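Side-chain contacts in transcriptional regulator (NtrC family) (Aquifex aeolicus, PDB 3DZD), which probably activates transcription by sigma54 RNA polymerase, using a AAA+ ATPase domain controlled by a response regulator receiver domain: residues Glu97-Pro102 with Leu109-His114; Asp72-Val77 with Phe116-Lys121; Asn273-Ile278 with Asp286-Leu291; Leu194-Leu199 with Asp235-Ala240. One frame throughout, in Å; residues are numbered along the deposited sequence.

Interaction 1: residues Glu97-Pro102 with Leu109-His114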
loop_
_atom_site.group_PDB
_atom_site.type_symbol
_atom_site.label_atom_id
_atom_site.label_comp_id
_atom_site.label_asym_id
_atom_site.label_seq_id
_atom_site.Cartn_x
_atom_site.Cartn_y
_atom_site.Cartn_z
ATOM N N GLU A 97 -23.511 3.643 6.328
ATOM C CA GLU A 97 -24.463 4.391 5.514
ATOM C C GLU A 97 -25.880 4.192 5.996
ATOM O O GLU A 97 -26.155 3.334 6.827
ATOM C CB GLU A 97 -24.363 3.974 4.045
ATOM C CG GLU A 97 -23.592 4.954 3.174
ATOM C CD GLU A 97 -24.274 6.313 3.103
ATOM O OE1 GLU A 97 -23.582 7.330 2.873
ATOM O OE2 GLU A 97 -25.503 6.358 3.280
ATOM N N PHE A 98 -26.789 4.992 5.470
ATOM C CA PHE A 98 -28.180 4.813 5.813
ATOM C C PHE A 98 -29.044 5.191 4.632
ATOM O O PHE A 98 -28.660 6.028 3.813
ATOM C CB PHE A 98 -28.545 5.649 7.035
ATOM C CG PHE A 98 -28.744 7.104 6.739
ATOM C CD1 PHE A 98 -30.005 7.598 6.464
ATOM C CD2 PHE A 98 -27.674 7.980 6.750
ATOM C CE1 PHE A 98 -30.195 8.939 6.206
ATOM C CE2 PHE A 98 -27.856 9.316 6.485
ATOM C CZ PHE A 98 -29.118 9.797 6.215
ATOM N N LEU A 99 -30.202 4.547 4.548
ATOM C CA LEU A 99 -31.178 4.816 3.510
ATOM C C LEU A 99 -32.520 5.185 4.145
ATOM O O LEU A 99 -33.001 4.493 5.040
ATOM C CB LEU A 99 -31.358 3.577 2.631
ATOM C CG LEU A 99 -30.214 3.175 1.702
ATOM C CD1 LEU A 99 -30.345 1.717 1.323
ATOM C CD2 LEU A 99 -30.195 4.057 0.464
ATOM N N GLU A 100 -33.118 6.278 3.687
ATOM C CA GLU A 100 -34.447 6.666 4.151
ATOM C C GLU A 100 -35.520 6.092 3.242
ATOM O O GLU A 100 -35.503 6.317 2.035
ATOM C CB GLU A 100 -34.579 8.188 4.200
ATOM C CG GLU A 100 -35.995 8.679 4.494
ATOM C CD GLU A 100 -36.086 10.196 4.596
ATOM O OE1 GLU A 100 -35.144 10.893 4.155
ATOM O OE2 GLU A 100 -37.104 10.690 5.119
ATOM N N LYS A 101 -36.443 5.334 3.819
ATOM C CA LYS A 101 -37.630 4.912 3.094
ATOM C C LYS A 101 -38.449 6.156 2.769
ATOM O O LYS A 101 -38.549 7.059 3.591
ATOM C CB LYS A 101 -38.459 3.938 3.931
ATOM C CG LYS A 101 -37.826 2.577 4.097
ATOM C CD LYS A 101 -38.863 1.532 4.474
ATOM C CE LYS A 101 -39.032 1.401 5.980
ATOM N NZ LYS A 101 -38.081 0.412 6.571
ATOM N N PRO A 102 -38.998 6.227 1.549
ATOM C CA PRO A 102 -38.789 5.213 0.520
ATOM C C PRO A 102 -37.543 5.546 -0.290
ATOM O O PRO A 102 -37.110 6.702 -0.325
ATOM C CB PRO A 102 -40.030 5.356 -0.372
ATOM C CG PRO A 102 -40.782 6.590 0.147
ATOM C CD PRO A 102 -39.848 7.318 1.055
ATOM N N LEU A 109 -28.953 0.041 -4.880
ATOM C CA LEU A 109 -27.806 -0.610 -5.514
ATOM C C LEU A 109 -26.538 0.225 -5.442
ATOM O O LEU A 109 -25.451 -0.314 -5.252
ATOM C CB LEU A 109 -28.126 -0.954 -6.967
ATOM C CG LEU A 109 -29.088 -2.130 -7.109
ATOM C CD1 LEU A 109 -29.371 -2.422 -8.578
ATOM C CD2 LEU A 109 -28.507 -3.342 -6.415
ATOM N N LEU A 110 -26.678 1.541 -5.591
ATOM C CA LEU A 110 -25.528 2.433 -5.502
ATOM C C LEU A 110 -24.919 2.409 -4.103
ATOM O O LEU A 110 -23.689 2.390 -3.941
ATOM C CB LEU A 110 -25.904 3.863 -5.892
ATOM C CG LEU A 110 -24.727 4.836 -5.755
ATOM C CD1 LEU A 110 -23.563 4.385 -6.631
ATOM C CD2 LEU A 110 -25.132 6.271 -6.071
ATOM N N THR A 111 -25.779 2.414 -3.089
ATOM C CA THR A 111 -25.314 2.346 -1.706
ATOM C C THR A 111 -24.617 1.014 -1.399
ATOM O O THR A 111 -23.608 0.987 -0.705
ATOM C CB THR A 111 -26.470 2.565 -0.720
ATOM O OG1 THR A 111 -27.062 3.837 -0.978
ATOM C CG2 THR A 111 -25.980 2.532 0.704
ATOM N N ILE A 112 -25.170 -0.083 -1.911
ATOM C CA ILE A 112 -24.556 -1.392 -1.765
ATOM C C ILE A 112 -23.161 -1.403 -2.380
ATOM O O ILE A 112 -22.201 -1.873 -1.773
ATOM C CB ILE A 112 -25.400 -2.488 -2.438
ATOM C CG1 ILE A 112 -26.726 -2.660 -1.703
ATOM C CG2 ILE A 112 -24.622 -3.812 -2.482
ATOM C CD1 ILE A 112 -26.602 -3.404 -0.391
ATOM N N LYS A 113 -23.061 -0.880 -3.591
ATOM C CA LYS A 113 -21.789 -0.823 -4.285
ATOM C C LYS A 113 -20.739 -0.155 -3.421
ATOM O O LYS A 113 -19.627 -0.676 -3.262
ATOM C CB LYS A 113 -21.930 -0.061 -5.596
ATOM C CG LYS A 113 -20.674 -0.095 -6.433
ATOM C CD LYS A 113 -20.704 0.944 -7.536
ATOM C CE LYS A 113 -19.337 1.056 -8.193
ATOM N NZ LYS A 113 -19.011 2.436 -8.648
ATOM N N HIS A 114 -21.090 1.002 -2.858
ATOM C CA HIS A 114 -20.163 1.729 -1.988
ATOM C C HIS A 114 -19.887 0.988 -0.685
ATOM O O HIS A 114 -18.773 1.039 -0.173
ATOM C CB HIS A 114 -20.644 3.157 -1.715
ATOM C CG HIS A 114 -20.753 3.998 -2.944
ATOM N ND1 HIS A 114 -21.680 5.005 -3.077
ATOM C CD2 HIS A 114 -20.071 3.954 -4.115
ATOM C CE1 HIS A 114 -21.555 5.563 -4.269
ATOM N NE2 HIS A 114 -20.584 4.941 -4.918
#
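Thr111 has its methyl CG2 anti to the backbone N and its hydroxyl OG1 beside that N (chi1 -58°), and this splits the side chain between two strand residues. The methyl goes to Glu97 and the hydroxyl to Leu99. Leu99 places CG beside its own backbone N, and its methyl CD2 reaches out to meet Thr111 tip to tip. Leu99 CD2 lies 3.5 Å from Thr111 OG1. CD2 is a methyl, so this is packing only. The hydroxyl has its hydrogen bond with Arg107, one turn earlier on the helix. Thr111 CG2 rests 4.0 Å from Glu97 CB. Glu97 and Leu99 are alternate residues of strand 97-100, so both point to the same side of the sheet, where helix 105-119 lies. This is the last strand and last helix of the CheY-like receiver domain, a parallel five-stranded sheet of order 2-1-3-4-5. Ile76 of the neighbouring strand also touches Thr111. All three contacting residues are buried. Beyond CB, the Glu97 chain bends at chi2 (-63°), and the carboxylate bends round toward the backbone N of Phe98. Phe98 N donates to Glu97 OE2 at 2.9 Å, coming from above the carboxylate plane. Glu97 OE1 forms a salt bridge with Arg107 of the second subunit, so this edge of the domain also takes part in the dimer contact.

Interaction 2: residues Asp72-Val77 with Phe116-Lys121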
loop_
_atom_site.group_PDB
_atom_site.type_symbol
_atom_site.label_atom_id
_atom_site.label_comp_id
_atom_site.label_asym_id
_atom_site.label_seq_id
_atom_site.Cartn_x
_atom_site.Cartn_y
_atom_site.Cartn_z
ATOM N N ASP A 72 -15.608 -6.615 10.843
ATOM C CA ASP A 72 -15.296 -6.222 9.477
ATOM C C ASP A 72 -16.550 -5.946 8.644
ATOM O O ASP A 72 -16.465 -5.381 7.554
ATOM C CB ASP A 72 -14.433 -7.288 8.800
ATOM C CG ASP A 72 -13.051 -7.403 9.422
ATOM O OD1 ASP A 72 -12.296 -6.406 9.406
ATOM O OD2 ASP A 72 -12.719 -8.500 9.919
ATOM N N SER A 73 -17.714 -6.345 9.147
ATOM C CA SER A 73 -18.955 -6.075 8.429
ATOM C C SER A 73 -19.216 -4.577 8.310
ATOM O O SER A 73 -19.065 -3.828 9.277
ATOM C CB SER A 73 -20.141 -6.747 9.105
ATOM O OG SER A 73 -20.145 -8.136 8.846
ATOM N N VAL A 74 -19.595 -4.154 7.106
ATOM C CA VAL A 74 -20.002 -2.785 6.846
ATOM C C VAL A 74 -21.521 -2.745 6.923
ATOM O O VAL A 74 -22.199 -3.549 6.287
ATOM C CB VAL A 74 -19.524 -2.330 5.444
ATOM C CG1 VAL A 74 -20.053 -0.943 5.100
ATOM C CG2 VAL A 74 -18.006 -2.371 5.368
ATOM N N VAL A 75 -22.054 -1.812 7.701
ATOM C CA VAL A 75 -23.485 -1.777 7.965
ATOM C C VAL A 75 -24.194 -0.605 7.297
ATOM O O VAL A 75 -23.742 0.534 7.365
ATOM C CB VAL A 75 -23.780 -1.730 9.474
ATOM C CG1 VAL A 75 -25.282 -1.771 9.721
ATOM C CG2 VAL A 75 -23.089 -2.881 10.183
ATOM N N ILE A 76 -25.311 -0.908 6.650
ATOM C CA ILE A 76 -26.199 0.103 6.122
ATOM C C ILE A 76 -27.519 -0.006 6.866
ATOM O O ILE A 76 -28.131 -1.073 6.895
ATOM C CB ILE A 76 -26.476 -0.132 4.636
ATOM C CG1 ILE A 76 -25.157 -0.211 3.856
ATOM C CG2 ILE A 76 -27.388 0.953 4.098
ATOM C CD1 ILE A 76 -25.273 -0.954 2.529
ATOM N N VAL A 77 -27.961 1.082 7.484
ATOM C CA VAL A 77 -29.241 1.034 8.177
ATOM C C VAL A 77 -30.377 1.545 7.299
ATOM O O VAL A 77 -30.180 2.391 6.430
ATOM C CB VAL A 77 -29.209 1.768 9.540
ATOM C CG1 VAL A 77 -28.358 0.988 10.534
ATOM C CG2 VAL A 77 -28.688 3.186 9.381
ATOM N N PHE A 116 -19.600 -2.221 -0.407
ATOM C CA PHE A 116 -18.590 -3.221 -0.713
ATOM C C PHE A 116 -17.213 -2.602 -0.937
ATOM O O PHE A 116 -16.211 -3.185 -0.552
ATOM C CB PHE A 116 -18.995 -4.114 -1.896
ATOM C CG PHE A 116 -19.835 -5.301 -1.497
ATOM C CD1 PHE A 116 -19.261 -6.394 -0.870
ATOM C CD2 PHE A 116 -21.206 -5.323 -1.750
ATOM C CE1 PHE A 116 -20.041 -7.488 -0.494
ATOM C CE2 PHE A 116 -21.990 -6.414 -1.382
ATOM C CZ PHE A 116 -21.414 -7.493 -0.754
ATOM N N GLU A 117 -17.145 -1.427 -1.546
ATOM C CA GLU A 117 -15.832 -0.837 -1.726
ATOM C C GLU A 117 -15.302 -0.274 -0.406
ATOM O O GLU A 117 -14.105 -0.090 -0.241
ATOM C CB GLU A 117 -15.790 0.180 -2.873
ATOM C CG GLU A 117 -16.719 1.367 -2.746
ATOM C CD GLU A 117 -16.734 2.220 -4.012
ATOM O OE1 GLU A 117 -17.318 1.775 -5.027
ATOM O OE2 GLU A 117 -16.163 3.333 -3.986
ATOM N N GLU A 118 -16.192 -0.028 0.545
ATOM C CA GLU A 118 -15.753 0.354 1.877
ATOM C C GLU A 118 -15.178 -0.883 2.560
ATOM O O GLU A 118 -14.187 -0.814 3.287
ATOM C CB GLU A 118 -16.925 0.905 2.686
ATOM C CG GLU A 118 -16.668 0.967 4.177
ATOM C CD GLU A 118 -15.816 2.154 4.561
ATOM O OE1 GLU A 118 -15.572 3.015 3.685
ATOM O OE2 GLU A 118 -15.408 2.235 5.747
ATOM N N TYR A 119 -15.823 -2.020 2.323
ATOM C CA TYR A 119 -15.353 -3.276 2.862
ATOM C C TYR A 119 -13.999 -3.633 2.258
ATOM O O TYR A 119 -13.077 -4.020 2.964
ATOM C CB TYR A 119 -16.361 -4.384 2.579
ATOM C CG TYR A 119 -15.764 -5.754 2.717
ATOM C CD1 TYR A 119 -15.457 -6.274 3.965
ATOM C CD2 TYR A 119 -15.486 -6.525 1.594
ATOM C CE1 TYR A 119 -14.904 -7.529 4.095
ATOM C CE2 TYR A 119 -14.936 -7.778 1.709
ATOM C CZ TYR A 119 -14.639 -8.278 2.961
ATOM O OH TYR A 119 -14.076 -9.533 3.077
ATOM N N SER A 120 -13.887 -3.485 0.946
ATOM C CA SER A 120 -12.672 -3.830 0.229
ATOM C C SER A 120 -11.516 -2.874 0.512
ATOM O O SER A 120 -10.384 -3.158 0.134
ATOM C CB SER A 120 -12.933 -3.865 -1.277
ATOM O OG SER A 120 -14.051 -4.673 -1.590
ATOM N N LYS A 121 -11.790 -1.743 1.157
ATOM C CA LYS A 121 -10.745 -0.746 1.392
ATOM C C LYS A 121 -10.205 -0.784 2.808
ATOM O O LYS A 121 -10.625 0.001 3.654
ATOM C CB LYS A 121 -11.245 0.670 1.092
ATOM C CG LYS A 121 -11.600 0.924 -0.362
ATOM C CD LYS A 121 -10.639 0.233 -1.308
ATOM C CE LYS A 121 -10.940 0.603 -2.748
ATOM N NZ LYS A 121 -9.987 -0.044 -3.695
#
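The Tyr119 ring receives the backbone carbonyl of Asp72 at its edge, near the ring plane. Asp72 O lies 3.8 Å from Tyr119 CD1. Tyr119 has CG anti to its backbone N (chi1 162°), which sends the ring along the loop that leads into strand 74-79. The other flat ring, that of Phe116, meets the ring of Tyr25, the planes about 10° apart. Between strand and helix the main filler is Val74. Its CG2 sits 3.8 Å from Tyr119 CB and equally close to Tyr119 CA, so it packs on the helix backbone as well as on the side chain. Glu118 passes at a slant over Val74, and its CG touches both methyls of the valine, at 3.8 Å from CG2. The acid uses only its aliphatic part here. Its OE1 makes a salt bridge with Lys121 of the second subunit. Near the end of the helix, Phe116 O accepts from both Ser120 N and Ser120 OG. The two donors reach it from opposite faces of the carbonyl plane. The arrangement is that of a CheY-like receiver domain, in which the last helix packs against the central parallel sheet.

Interaction 3: residues Asn273-Ile278 with Asp286-Leu291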
loop_
_atom_site.group_PDB
_atom_site.type_symbol
_atom_site.label_atom_id
_atom_site.label_comp_id
_atom_site.label_asym_id
_atom_site.label_seq_id
_atom_site.Cartn_x
_atom_site.Cartn_y
_atom_site.Cartn_z
ATOM N N ASN A 273 27.456 18.755 5.334
ATOM C CA ASN A 273 27.231 19.798 6.318
ATOM C C ASN A 273 26.612 20.982 5.599
ATOM O O ASN A 273 27.324 21.810 5.042
ATOM C CB ASN A 273 28.533 20.205 7.001
ATOM C CG ASN A 273 28.326 21.274 8.051
ATOM O OD1 ASN A 273 27.411 22.096 7.952
ATOM N ND2 ASN A 273 29.173 21.270 9.069
ATOM N N LEU A 274 25.284 21.053 5.608
ATOM C CA LEU A 274 24.578 22.009 4.761
ATOM C C LEU A 274 24.882 23.454 5.078
ATOM O O LEU A 274 24.814 24.304 4.198
ATOM C CB LEU A 274 23.077 21.771 4.795
ATOM C CG LEU A 274 22.598 20.627 3.902
ATOM C CD1 LEU A 274 21.086 20.524 4.008
ATOM C CD2 LEU A 274 23.029 20.850 2.462
ATOM N N GLU A 275 25.207 23.743 6.329
ATOM C CA GLU A 275 25.631 25.091 6.673
ATOM C C GLU A 275 26.862 25.493 5.863
ATOM O O GLU A 275 27.031 26.660 5.520
ATOM C CB GLU A 275 25.919 25.199 8.163
ATOM C CG GLU A 275 24.744 25.683 8.986
ATOM C CD GLU A 275 25.084 25.771 10.460
ATOM O OE1 GLU A 275 25.099 26.899 10.999
ATOM O OE2 GLU A 275 25.352 24.710 11.074
ATOM N N GLU A 276 27.715 24.520 5.551
ATOM C CA GLU A 276 28.906 24.771 4.744
ATOM C C GLU A 276 28.565 24.906 3.265
ATOM O O GLU A 276 29.210 25.656 2.537
ATOM C CB GLU A 276 29.943 23.663 4.938
ATOM C CG GLU A 276 30.384 23.477 6.377
ATOM C CD GLU A 276 30.686 24.795 7.071
ATOM O OE1 GLU A 276 30.480 24.877 8.303
ATOM O OE2 GLU A 276 31.122 25.748 6.387
ATOM N N GLU A 277 27.552 24.170 2.825
ATOM C CA GLU A 277 27.117 24.223 1.437
ATOM C C GLU A 277 26.491 25.571 1.113
ATOM O O GLU A 277 26.510 26.013 -0.036
ATOM C CB GLU A 277 26.123 23.104 1.149
ATOM C CG GLU A 277 26.716 21.725 1.259
ATOM C CD GLU A 277 27.886 21.533 0.312
ATOM O OE1 GLU A 277 27.793 21.976 -0.855
ATOM O OE2 GLU A 277 28.900 20.940 0.737
ATOM N N ILE A 278 25.924 26.218 2.125
ATOM C CA ILE A 278 25.314 27.529 1.937
ATOM C C ILE A 278 26.386 28.572 1.693
ATOM O O ILE A 278 26.249 29.427 0.818
ATOM C CB ILE A 278 24.497 27.953 3.159
ATOM C CG1 ILE A 278 23.215 27.128 3.249
ATOM C CG2 ILE A 278 24.179 29.437 3.090
ATOM C CD1 ILE A 278 22.560 27.194 4.606
ATOM N N ASP A 286 17.641 30.228 2.984
ATOM C CA ASP A 286 16.289 30.343 3.512
ATOM C C ASP A 286 15.600 28.986 3.522
ATOM O O ASP A 286 14.803 28.696 4.405
ATOM C CB ASP A 286 15.472 31.373 2.719
ATOM C CG ASP A 286 15.517 31.140 1.206
ATOM O OD1 ASP A 286 16.099 30.131 0.751
ATOM O OD2 ASP A 286 14.965 31.983 0.464
ATOM N N LEU A 287 15.931 28.155 2.538
ATOM C CA LEU A 287 15.365 26.825 2.418
ATOM C C LEU A 287 15.915 25.933 3.514
ATOM O O LEU A 287 15.213 25.077 4.049
ATOM C CB LEU A 287 15.713 26.227 1.053
ATOM C CG LEU A 287 15.473 24.726 0.902
ATOM C CD1 LEU A 287 13.987 24.438 0.882
ATOM C CD2 LEU A 287 16.131 24.191 -0.354
ATOM N N TYR A 288 17.191 26.125 3.832
ATOM C CA TYR A 288 17.842 25.328 4.850
ATOM C C TYR A 288 17.133 25.519 6.176
ATOM O O TYR A 288 16.724 24.550 6.816
ATOM C CB TYR A 288 19.314 25.715 4.991
ATOM C CG TYR A 288 19.958 25.166 6.240
ATOM C CD1 TYR A 288 20.335 23.838 6.324
ATOM C CD2 TYR A 288 20.179 25.977 7.342
ATOM C CE1 TYR A 288 20.928 23.333 7.464
ATOM C CE2 TYR A 288 20.771 25.480 8.492
ATOM C CZ TYR A 288 21.139 24.158 8.548
ATOM O OH TYR A 288 21.722 23.657 9.696
ATOM N N TYR A 289 16.981 26.772 6.590
ATOM C CA TYR A 289 16.307 27.060 7.852
ATOM C C TYR A 289 14.843 26.608 7.850
ATOM O O TYR A 289 14.311 26.234 8.891
ATOM C CB TYR A 289 16.473 28.532 8.244
ATOM C CG TYR A 289 17.910 28.845 8.607
ATOM C CD1 TYR A 289 18.499 28.271 9.726
ATOM C CD2 TYR A 289 18.691 29.674 7.811
ATOM C CE1 TYR A 289 19.817 28.527 10.058
ATOM C CE2 TYR A 289 20.017 29.940 8.137
ATOM C CZ TYR A 289 20.573 29.364 9.265
ATOM O OH TYR A 289 21.885 29.617 9.607
ATOM N N ARG A 290 14.208 26.615 6.682
ATOM C CA ARG A 290 12.852 26.096 6.559
ATOM C C ARG A 290 12.813 24.601 6.870
ATOM O O ARG A 290 11.881 24.129 7.520
ATOM C CB ARG A 290 12.307 26.323 5.152
ATOM C CG ARG A 290 11.857 27.737 4.881
ATOM C CD ARG A 290 10.350 27.852 4.907
ATOM N NE ARG A 290 9.913 29.242 4.828
ATOM C CZ ARG A 290 8.665 29.636 5.058
ATOM N NH1 ARG A 290 7.736 28.741 5.380
ATOM N NH2 ARG A 290 8.352 30.920 4.973
ATOM N N LEU A 291 13.830 23.870 6.408
ATOM C CA LEU A 291 13.843 22.411 6.471
ATOM C C LEU A 291 14.382 21.855 7.776
ATOM O O LEU A 291 14.286 20.651 8.022
ATOM C CB LEU A 291 14.707 21.852 5.350
ATOM C CG LEU A 291 14.174 21.927 3.928
ATOM C CD1 LEU A 291 15.253 21.487 2.956
ATOM C CD2 LEU A 291 12.950 21.054 3.798
#
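Helix 274-278 and helix 286-291 run nearly antiparallel, at 162°, with their axes 10.6 Å apart and Leu274 facing Tyr288. They form a short helical hairpin in the AAA+ ATPase domain, following strand 265-270 of its parallel sheet. Tyr288 fills the gap between them. Its CG is anti to the backbone N (chi1 166°), which projects the ring across to the other helix. Three side chains of that helix meet it, spread along its length. Ile278 comes in at about a right angle, with CD1 3.6 Å from Tyr288 CB, at the root of the ring. Leu274 meets the ring at a slant, and its CB lies 3.8 Å from Tyr288 CD1. At the far end Glu275 CG is 3.7 Å from Tyr288 OH. The Glu275 chain is extended beyond CG, and its carboxylate plane is only 11° from that of the ring. With Tyr288 replaced by an alanine, a gap would probably open between the helices, and Leu274 and Ile278 would lose their shared partner. Phe283, in the loop joining the helices, also touches Leu274 and Tyr288. Leu287 turns instead to helix 236-248, where it meets Gln239 and Leu246. Asn273 is the N-cap of the first helix, its OD1 taking a weak bond from Glu276 N. The Tyr289 ring stands next to that of Tyr288, with Tyr288 CD2 3.6 Å above the Tyr289 plane, over its centre.

Interaction 4: residues Leu194-Leu199 with Asp235-Ala240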
loop_
_atom_site.group_PDB
_atom_site.type_symbol
_atom_site.label_atom_id
_atom_site.label_comp_id
_atom_site.label_asym_id
_atom_site.label_seq_id
_atom_site.Cartn_x
_atom_site.Cartn_y
_atom_site.Cartn_z
ATOM N N LEU A 194 15.294 15.139 -13.700
ATOM C CA LEU A 194 14.089 14.334 -13.526
ATOM C C LEU A 194 13.486 14.580 -12.146
ATOM O O LEU A 194 12.326 14.258 -11.890
ATOM C CB LEU A 194 14.398 12.849 -13.705
ATOM C CG LEU A 194 13.804 12.178 -14.947
ATOM C CD1 LEU A 194 14.324 12.808 -16.244
ATOM C CD2 LEU A 194 14.065 10.672 -14.923
ATOM N N ALA A 195 14.292 15.154 -11.261
ATOM C CA ALA A 195 13.853 15.475 -9.912
ATOM C C ALA A 195 12.640 16.399 -9.935
ATOM O O ALA A 195 11.608 16.082 -9.350
ATOM C CB ALA A 195 14.987 16.103 -9.120
ATOM N N GLU A 196 12.763 17.535 -10.617
ATOM C CA GLU A 196 11.666 18.498 -10.700
ATOM C C GLU A 196 10.371 17.856 -11.196
ATOM O O GLU A 196 9.277 18.337 -10.903
ATOM C CB GLU A 196 12.045 19.675 -11.600
ATOM C CG GLU A 196 10.920 20.677 -11.814
ATOM C CD GLU A 196 11.382 21.930 -12.533
ATOM O OE1 GLU A 196 12.586 22.022 -12.854
ATOM O OE2 GLU A 196 10.542 22.821 -12.780
ATOM N N SER A 197 10.502 16.767 -11.942
ATOM C CA SER A 197 9.347 16.055 -12.470
ATOM C C SER A 197 8.792 15.066 -11.454
ATOM O O SER A 197 7.579 14.885 -11.343
ATOM C CB SER A 197 9.731 15.310 -13.749
ATOM O OG SER A 197 8.817 14.262 -14.016
ATOM N N GLU A 198 9.688 14.415 -10.726
ATOM C CA GLU A 198 9.294 13.471 -9.690
ATOM C C GLU A 198 8.480 14.168 -8.613
ATOM O O GLU A 198 7.545 13.596 -8.057
ATOM C CB GLU A 198 10.534 12.836 -9.061
ATOM C CG GLU A 198 11.170 11.783 -9.922
ATOM C CD GLU A 198 10.318 10.542 -10.005
ATOM O OE1 GLU A 198 10.201 9.840 -8.976
ATOM O OE2 GLU A 198 9.767 10.268 -11.096
ATOM N N LEU A 199 8.849 15.409 -8.323
ATOM C CA LEU A 199 8.210 16.173 -7.264
ATOM C C LEU A 199 6.880 16.766 -7.712
ATOM O O LEU A 199 5.868 16.638 -7.020
ATOM C CB LEU A 199 9.125 17.314 -6.803
ATOM C CG LEU A 199 10.147 17.055 -5.699
ATOM C CD1 LEU A 199 10.884 18.346 -5.346
ATOM C CD2 LEU A 199 9.468 16.483 -4.470
ATOM N N ASP A 235 19.043 20.471 -7.678
ATOM C CA ASP A 235 19.360 21.635 -8.500
ATOM C C ASP A 235 18.986 22.898 -7.743
ATOM O O ASP A 235 18.024 22.904 -6.982
ATOM C CB ASP A 235 18.572 21.597 -9.815
ATOM C CG ASP A 235 18.911 20.386 -10.673
ATOM O OD1 ASP A 235 19.697 19.524 -10.223
ATOM O OD2 ASP A 235 18.385 20.296 -11.803
ATOM N N GLN A 236 19.733 23.975 -7.950
ATOM C CA GLN A 236 19.395 25.224 -7.286
ATOM C C GLN A 236 18.129 25.809 -7.897
ATOM O O GLN A 236 17.592 26.811 -7.422
ATOM C CB GLN A 236 20.553 26.219 -7.340
ATOM C CG GLN A 236 20.412 27.354 -6.337
ATOM C CD GLN A 236 21.679 27.589 -5.541
ATOM O OE1 GLN A 236 22.687 26.911 -5.747
ATOM N NE2 GLN A 236 21.633 28.545 -4.620
ATOM N N ARG A 237 17.653 25.158 -8.952
ATOM C CA ARG A 237 16.387 25.514 -9.570
ATOM C C ARG A 237 15.244 24.851 -8.815
ATOM O O ARG A 237 14.241 25.493 -8.499
ATOM C CB ARG A 237 16.372 25.079 -11.039
ATOM C CG ARG A 237 15.090 25.428 -11.764
ATOM C CD ARG A 237 15.325 25.634 -13.254
ATOM N NE ARG A 237 14.202 26.336 -13.868
ATOM C CZ ARG A 237 13.046 25.752 -14.158
ATOM N NH1 ARG A 237 12.877 24.463 -13.894
ATOM N NH2 ARG A 237 12.064 26.451 -14.706
ATOM N N VAL A 238 15.412 23.559 -8.534
ATOM C CA VAL A 238 14.456 22.799 -7.736
ATOM C C VAL A 238 14.364 23.365 -6.316
ATOM O O VAL A 238 13.267 23.564 -5.794
ATOM C CB VAL A 238 14.851 21.320 -7.661
ATOM C CG1 VAL A 238 13.715 20.499 -7.078
ATOM C CG2 VAL A 238 15.234 20.802 -9.035
ATOM N N GLN A 239 15.521 23.633 -5.706
ATOM C CA GLN A 239 15.586 24.219 -4.370
ATOM C C GLN A 239 14.678 25.424 -4.274
ATOM O O GLN A 239 13.948 25.589 -3.298
ATOM C CB GLN A 239 17.017 24.638 -4.014
ATOM C CG GLN A 239 17.975 23.468 -3.851
ATOM C CD GLN A 239 19.394 23.898 -3.533
ATOM O OE1 GLN A 239 19.622 24.963 -2.968
ATOM N NE2 GLN A 239 20.358 23.058 -3.892
ATOM N N ALA A 240 14.736 26.276 -5.285
ATOM C CA ALA A 240 13.954 27.503 -5.290
ATOM C C ALA A 240 12.465 27.187 -5.376
ATOM O O ALA A 240 11.656 27.734 -4.628
ATOM C CB ALA A 240 14.379 28.383 -6.444
HETATM O O HOH W 1 15.869 22.303 -12.581
#
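Glu196 and Arg237 reach out from neighbouring helices and cross obliquely, joined by a salt bridge. Both chains are extended, and each has CG anti to its backbone N. Glu196 OE1 is 2.7 Å from Arg237 NH1 and lies at the edge of the guanidinium, near its plane. The same nitrogen is 3.1 Å from Glu196 OE2, so NH1 sits before both carboxylate oxygens. The two planes are 34° apart, which makes this a tilted pairing through one nitrogen. A water also joins in, donating weakly to Glu196 OE1 and to Asp235 OD2. It lies between two acidic groups whose oxygens, Glu196 OE1 and Asp235 OD2, are 6.1 Å apart. Replacing Glu196 by an alanine would probably leave Arg237 without this charge partner and free its guanidinium to turn. Deeper between the helices, Val238 meets Leu199 at a slant, with Val238 CG1 4.0 Å from Leu199 CD1. Leu199 also touches Leu185 of strand 182-186. The axes of helix 195-199 and helix 236-240 are 10.4 Å apart at an angle of 25°, close to parallel. This is helix-to-helix packing within the AAA+ ATPase domain of the sigma54 activator, a P-loop NTPase fold.

Overall arrangement
From the N terminus, the receiver domain comes first. Interaction 2 opens at strand 74-79 and closes on the end of helix 105-119. Interaction 1 is nested inside that loop and joins strand 97-100 to the same helix. The two touch through the neighbouring strands of one sheet, for example at Leu99 N and Val77 O. Both also meet the second subunit. The ATPase domain follows in series. Interaction 4 closes between helices 195-200 and 236-248 before interaction 3 opens. Interaction 3 then closes a short loop between helices 274-279 and 285-291. Interactions 3 and 4 touch through helix 236-248. No pair crosses along the chain. Interactions 1 and 3 have centres about 54 Å apart.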